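Local coordinates for protein superoxide dismutase (Chaetomium thermophilum, PDB 4BR6) that is a manganese enzyme that disproportionates superoxide to hydrogen peroxide and molecular oxygen, probably protecting cells from these toxic radicals, at residues Ser124-Leu129 and Asp160-Ala165. Numbering follows the deposited sequence.
Sequences SGWAWL and DAWEHA. With MN3 (manganese (III) ion), chain I.
With CG of Asp160 anti to its backbone N (chi1 -174°) and CG of Trp126 anti to its own carbonyl carbon, the carboxylate lies nearly parallel to the indole, their planes only 6° apart. The two residues form an antiparallel non-hydrogen-bonded pair in the three-stranded sheet of the C-terminal domain of iron/manganese superoxide dismutases, where strand 153-160 ends at the metal. Asp160 CB sits over the six-membered ring of Trp126, 3.6 Å from its centroid, while Trp128 CZ2 approaches the opposite face. The carboxylate oxygens divide their tasks: Asp160 OD2 binds manganese at 2.2 Å, and Asp160 OD1 accepts a hydrogen bond from Trp162 N at 3.1 Å, met from above the carboxylate plane, closing an Asx turn. His164 NE2, from the 3-10 segment that follows, is a second ligand, and His26, His74 and a water complete the site. Beyond the paired residues, Ala161 N donates to Gly125 O at 2.8 Å, joining strand to loop. Trp162 lays its five-membered ring against Ser124 CB, 3.5 Å from the ring centroid, and the metal-bound water lies above the other indole face, toward its rim. Glu163 OE2 accepts from His164 ND1 of the second subunit, and the reciprocal bond links the two metal sites across the interface. Close by, a water bridges Ser124 OG, itself hydrogen-bonded to Ser124 OG of that subunit, and Glu163 N, which donates to the water at 2.7 Å.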
# COMPACT_ATOMS: atom_id res chain seq x y z
N SER B 124 11.15 4.24 2.01
CA SER B 124 12.23 3.52 1.36
C SER B 124 11.83 3.15 -0.05
O SER B 124 10.70 2.76 -0.27
CB SER B 124 12.55 2.24 2.10
OG SER B 124 12.87 2.49 3.46
N GLY B 125 12.74 3.21 -1.00
CA GLY B 125 12.37 2.85 -2.35
C GLY B 125 13.50 2.96 -3.35
O GLY B 125 14.64 3.22 -2.98
N TRP B 126 13.16 2.75 -4.61
CA TRP B 126 14.13 2.68 -5.68
C TRP B 126 13.57 3.49 -6.83
O TRP B 126 12.36 3.49 -7.04
CB TRP B 126 14.25 1.24 -6.18
CG TRP B 126 15.01 0.32 -5.30
CD1 TRP B 126 14.54 -0.34 -4.20
CD2 TRP B 126 16.37 -0.08 -5.45
NE1 TRP B 126 15.53 -1.11 -3.65
CE2 TRP B 126 16.67 -0.97 -4.40
CE3 TRP B 126 17.37 0.23 -6.37
CZ2 TRP B 126 17.91 -1.55 -4.25
CZ3 TRP B 126 18.61 -0.35 -6.21
CH2 TRP B 126 18.87 -1.23 -5.17
N ALA B 127 14.44 4.13 -7.60
CA ALA B 127 14.05 4.65 -8.91
C ALA B 127 14.80 3.88 -10.00
O ALA B 127 15.96 3.50 -9.81
CB ALA B 127 14.30 6.16 -9.03
N TRP B 128 14.12 3.67 -11.12
CA TRP B 128 14.64 2.90 -12.24
C TRP B 128 14.39 3.62 -13.54
O TRP B 128 13.33 4.23 -13.71
CB TRP B 128 13.95 1.55 -12.33
CG TRP B 128 14.16 0.68 -11.13
CD1 TRP B 128 13.44 0.68 -9.98
CD2 TRP B 128 15.17 -0.32 -10.98
NE1 TRP B 128 13.94 -0.26 -9.11
CE2 TRP B 128 15.00 -0.89 -9.70
CE3 TRP B 128 16.20 -0.79 -11.80
CZ2 TRP B 128 15.82 -1.90 -9.22
CZ3 TRP B 128 17.01 -1.80 -11.32
CH2 TRP B 128 16.82 -2.34 -10.05
N LEU B 129 15.36 3.56 -14.44
CA LEU B 129 15.12 3.72 -15.86
C LEU B 129 14.65 2.35 -16.34
O LEU B 129 15.34 1.35 -16.16
CB LEU B 129 16.41 4.10 -16.59
CG LEU B 129 16.37 4.07 -18.12
CD1 LEU B 129 15.32 5.03 -18.66
CD2 LEU B 129 17.75 4.41 -18.67
N ASP B 160 19.28 3.08 -5.75
CA ASP B 160 18.70 2.74 -4.46
C ASP B 160 18.51 4.00 -3.62
O ASP B 160 19.44 4.79 -3.48
CB ASP B 160 19.69 1.84 -3.76
CG ASP B 160 19.17 1.28 -2.47
OD1 ASP B 160 18.01 1.51 -2.07
OD2 ASP B 160 19.98 0.58 -1.86
N ALA B 161 17.31 4.19 -3.07
CA ALA B 161 16.99 5.41 -2.33
C ALA B 161 16.70 5.16 -0.86
O ALA B 161 16.31 6.08 -0.16
CB ALA B 161 15.82 6.18 -2.98
N TRP B 162 16.89 3.92 -0.41
CA TRP B 162 16.84 3.63 1.02
C TRP B 162 17.94 4.45 1.68
O TRP B 162 18.97 4.71 1.08
CB TRP B 162 17.11 2.15 1.31
CG TRP B 162 16.00 1.20 0.96
CD1 TRP B 162 15.41 1.03 -0.26
CD2 TRP B 162 15.38 0.25 1.84
NE1 TRP B 162 14.44 0.06 -0.18
CE2 TRP B 162 14.41 -0.43 1.09
CE3 TRP B 162 15.54 -0.06 3.19
CZ2 TRP B 162 13.60 -1.42 1.65
CZ3 TRP B 162 14.73 -1.05 3.74
CH2 TRP B 162 13.78 -1.72 2.97
N GLU B 163 17.73 4.85 2.93
CA GLU B 163 18.69 5.69 3.62
C GLU B 163 20.03 4.99 3.85
O GLU B 163 21.07 5.63 3.93
CB GLU B 163 18.08 6.20 4.93
CG GLU B 163 16.95 7.20 4.67
CD GLU B 163 16.16 7.60 5.91
OE1 GLU B 163 15.96 6.76 6.82
OE2 GLU B 163 15.74 8.77 5.98
N HIS B 164 20.02 3.66 3.92
CA HIS B 164 21.29 2.95 4.14
C HIS B 164 22.18 3.05 2.90
O HIS B 164 23.36 2.71 2.97
CB HIS B 164 21.07 1.48 4.52
CG HIS B 164 20.40 0.67 3.46
ND1 HIS B 164 19.22 -0.01 3.68
CD2 HIS B 164 20.75 0.42 2.18
CE1 HIS B 164 18.88 -0.65 2.58
NE2 HIS B 164 19.79 -0.41 1.66
N ALA B 165 21.64 3.51 1.79
CA ALA B 165 22.43 3.67 0.58
C ALA B 165 23.32 4.92 0.63
O ALA B 165 24.20 5.08 -0.20
CB ALA B 165 21.53 3.70 -0.66
MN MN3 I . 19.73 -1.16 -0.55
O HOH W 1 15.50 3.64 3.97
O HOH W 2 17.37 -1.55 0.24